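Local coordinates for protein acyl-homoserine-lactone synthase (Mesorhizobium sp. ORS 3359, PDB 6WNS) that probably makes an acyl-homoserine lactone quorum-sensing signal by transferring an acyl group from a coenzyme A thioester to S-adenosylmethionine, at residues L56-L61 with C127-T132. Numbering follows the deposited sequence.
Sequences LYVLAL and CGLLET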
ATOM      1  N   LEU A  56       2.006  -7.472  -5.854  1.00 45.25           N
ATOM      2  CA  LEU A  56       0.629  -7.714  -5.420  1.00 45.46           C
ATOM      3  C   LEU A  56      -0.142  -6.404  -5.372  1.00 45.04           C
ATOM      4  O   LEU A  56       0.344  -5.465  -4.792  1.00 46.18           O
ATOM      5  CB  LEU A  56       0.652  -8.348  -4.027  1.00 48.23           C
ATOM      6  CG  LEU A  56       1.673  -9.469  -3.822  1.00 49.43           C
ATOM      7  CD1 LEU A  56       1.555  -9.929  -2.372  1.00 52.01           C
ATOM      8  CD2 LEU A  56       1.422 -10.625  -4.753  1.00 49.72           C
ATOM      9  N   TYR A  57      -1.348  -6.403  -5.926  1.00 46.88           N
ATOM     10  CA  TYR A  57      -2.262  -5.235  -5.946  1.00 45.97           C
ATOM     11  C   TYR A  57      -3.458  -5.568  -5.058  1.00 51.24           C
ATOM     12  O   TYR A  57      -4.224  -6.528  -5.267  1.00 51.79           O
ATOM     13  CB  TYR A  57      -2.629  -4.874  -7.378  1.00 45.73           C
ATOM     14  CG  TYR A  57      -1.407  -4.620  -8.211  1.00 44.05           C
ATOM     15  CD1 TYR A  57      -0.752  -3.403  -8.131  1.00 40.44           C
ATOM     16  CD2 TYR A  57      -0.863  -5.615  -9.002  1.00 46.69           C
ATOM     17  CE1 TYR A  57       0.408  -3.157  -8.870  1.00 38.68           C
ATOM     18  CE2 TYR A  57       0.323  -5.416  -9.690  1.00 41.33           C
ATOM     19  CZ  TYR A  57       0.957  -4.177  -9.631  1.00 39.64           C
ATOM     20  OH  TYR A  57       2.072  -3.909 -10.351  1.00 38.20           O
ATOM     21  N   VAL A  58      -3.596  -4.762  -4.029  1.00 49.88           N
ATOM     22  CA  VAL A  58      -4.737  -4.832  -3.095  1.00 53.35           C
ATOM     23  C   VAL A  58      -5.714  -3.713  -3.405  1.00 52.88           C
ATOM     24  O   VAL A  58      -5.466  -2.562  -2.997  1.00 56.97           O
ATOM     25  CB  VAL A  58      -4.266  -4.723  -1.655  1.00 57.16           C
ATOM     26  CG1 VAL A  58      -5.439  -5.036  -0.743  1.00 62.19           C
ATOM     27  CG2 VAL A  58      -3.095  -5.671  -1.402  1.00 57.66           C
ATOM     28  N   LEU A  59      -6.762  -4.045  -4.144  1.00 53.97           N
ATOM     29  CA  LEU A  59      -7.662  -3.043  -4.737  1.00 54.24           C
ATOM     30  C   LEU A  59      -9.042  -3.106  -4.088  1.00 60.76           C
ATOM     31  O   LEU A  59      -9.663  -4.204  -4.039  1.00 61.94           O
ATOM     32  CB  LEU A  59      -7.709  -3.305  -6.225  1.00 55.01           C
ATOM     33  CG  LEU A  59      -6.318  -3.223  -6.896  1.00 49.83           C
ATOM     34  CD1 LEU A  59      -6.507  -3.382  -8.357  1.00 50.60           C
ATOM     35  CD2 LEU A  59      -5.626  -1.891  -6.539  1.00 49.73           C
ATOM     36  N   ALA A  60      -9.519  -1.929  -3.690  1.00 61.44           N
ATOM     37  CA  ALA A  60     -10.899  -1.727  -3.197  1.00 63.98           C
ATOM     38  C   ALA A  60     -11.815  -1.399  -4.389  1.00 66.49           C
ATOM     39  O   ALA A  60     -11.571  -0.345  -5.057  1.00 62.98           O
ATOM     40  CB  ALA A  60     -10.869  -0.658  -2.154  1.00 67.36           C
ATOM     41  N   LEU A  61     -12.824  -2.267  -4.663  1.00 68.36           N
ATOM     42  CA  LEU A  61     -13.757  -2.183  -5.829  1.00 70.99           C
ATOM     43  C   LEU A  61     -15.180  -2.006  -5.330  1.00 74.26           C
ATOM     44  O   LEU A  61     -15.260  -2.075  -4.155  1.00 74.30           O
ATOM     45  CB  LEU A  61     -13.710  -3.498  -6.602  1.00 70.38           C
ATOM     46  CG  LEU A  61     -12.315  -3.859  -7.093  1.00 64.79           C
ATOM     47  CD1 LEU A  61     -12.386  -4.906  -8.170  1.00 63.45           C
ATOM     48  CD2 LEU A  61     -11.568  -2.604  -7.585  1.00 63.49           C
ATOM     49  N   CYS A 127      -7.662  -1.883   6.557  1.00 72.65           N
ATOM     50  CA  CYS A 127      -8.067  -3.214   7.080  1.00 79.31           C
ATOM     51  C   CYS A 127      -7.787  -4.324   6.043  1.00 79.19           C
ATOM     52  O   CYS A 127      -7.337  -5.399   6.446  1.00 80.95           O
ATOM     53  CB  CYS A 127      -9.532  -3.200   7.461  1.00 84.17           C
ATOM     54  SG  CYS A 127      -9.827  -4.499   8.670  1.00 95.95           S
ATOM     55  N   GLY A 128      -8.000  -4.052   4.746  1.00 74.72           N
ATOM     56  CA  GLY A 128      -7.949  -5.063   3.675  1.00 73.90           C
ATOM     57  C   GLY A 128      -6.515  -5.457   3.410  1.00 70.24           C
ATOM     58  O   GLY A 128      -6.249  -6.645   3.069  1.00 69.81           O
ATOM     59  N   LEU A 129      -5.628  -4.473   3.581  1.00 70.00           N
ATOM     60  CA  LEU A 129      -4.157  -4.639   3.468  1.00 67.42           C
ATOM     61  C   LEU A 129      -3.732  -5.650   4.540  1.00 71.20           C
ATOM     62  O   LEU A 129      -3.072  -6.611   4.164  1.00 66.07           O
ATOM     63  CB  LEU A 129      -3.422  -3.310   3.648  1.00 64.42           C
ATOM     64  CG  LEU A 129      -1.909  -3.397   3.430  1.00 65.16           C
ATOM     65  CD1 LEU A 129      -1.565  -3.604   1.939  1.00 63.56           C
ATOM     66  CD2 LEU A 129      -1.188  -2.174   3.999  1.00 65.57           C
ATOM     67  N   LEU A 130      -4.109  -5.440   5.805  1.00 75.30           N
ATOM     68  CA  LEU A 130      -3.678  -6.329   6.926  1.00 79.01           C
ATOM     69  C   LEU A 130      -4.262  -7.721   6.722  1.00 82.10           C
ATOM     70  O   LEU A 130      -3.544  -8.709   6.943  1.00 85.43           O
ATOM     71  CB  LEU A 130      -4.155  -5.786   8.265  1.00 81.33           C
ATOM     72  CG  LEU A 130      -3.571  -4.438   8.651  1.00 81.32           C
ATOM     73  CD1 LEU A 130      -4.195  -3.945   9.942  1.00 83.77           C
ATOM     74  CD2 LEU A 130      -2.059  -4.532   8.753  1.00 79.97           C
ATOM     75  N   GLU A 131      -5.520  -7.779   6.299  1.00 83.75           N
ATOM     76  CA  GLU A 131      -6.232  -9.062   6.095  1.00 87.94           C
ATOM     77  C   GLU A 131      -5.579  -9.836   4.944  1.00 82.18           C
ATOM     78  O   GLU A 131      -5.425 -11.066   5.038  1.00 78.91           O
ATOM     79  CB  GLU A 131      -7.722  -8.798   5.892  1.00 90.80           C
ATOM     80  CG  GLU A 131      -8.424  -8.546   7.206  1.00 91.93           C
ATOM     81  CD  GLU A 131      -9.964  -8.500   7.106  1.00 98.55           C
ATOM     82  OE1 GLU A 131     -10.546  -7.589   7.668  1.00103.28           O
ATOM     83  OE2 GLU A 131     -10.572  -9.427   6.525  1.00104.75           O
ATOM     84  N   THR A 132      -5.234  -9.169   3.862  1.00 75.34           N
ATOM     85  CA  THR A 132      -4.570  -9.827   2.714  1.00 72.88           C
ATOM     86  C   THR A 132      -3.201 -10.315   3.168  1.00 70.95           C
ATOM     87  O   THR A 132      -2.873 -11.538   2.861  1.00 76.07           O
ATOM     88  CB  THR A 132      -4.527  -8.889   1.524  1.00 69.22           C
ATOM     89  OG1 THR A 132      -5.877  -8.446   1.352  1.00 70.60           O
ATOM     90  CG2 THR A 132      -3.970  -9.549   0.283  1.00 70.46           C
TER
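Val58, at the middle of strand 56-60, points its two methyl groups at segment 127-132 of helix 121-135 and meets Gly128, Leu129 and Thr132 there. Gly128 comes first: having no side chain, it presents its backbone, and its O lies 4.2 Å from Val58 CG1. One residue on, Leu129 leaves the helix across the line to the strand; CG stands anti to the backbone N (chi1 -175°), and the end of the chain comes nearer to the strand, with CD1 4.2 Å from Val58 CG2. CG1 of the valine faces Gly128 and Thr132, and CG2 faces Leu129. Thr132, one turn after Gly128, meets Val58 tip to tip, OG1 4.0 Å from CG1; its side chain also touches Leu6 of strand 4-7 and Leu200. With OG1 beside its own backbone N (chi1 -52°), the hydroxyl bends back to donate to Gly128 O at 2.5 Å, tilted 27° from the carbonyl plane, while Thr132 N reaches the same oxygen from the opposite face at 2.8 Å. Replacing Thr132 by alanine is likely to cost Gly128 O its second donor and open a gap beside Val58 CG1. Helix 121-135 packs in this way on one face of the mixed sheet, at a strand near its edge, as expected of the acetyltransferase-like fold of autoinducer synthases. Chemically the contact is apolar on the strand side and partly polar on the helix side: the buried hydroxyl spends its proton within the helix, so methyl groups can pack against it, and van der Waals contact alone joins the two segments.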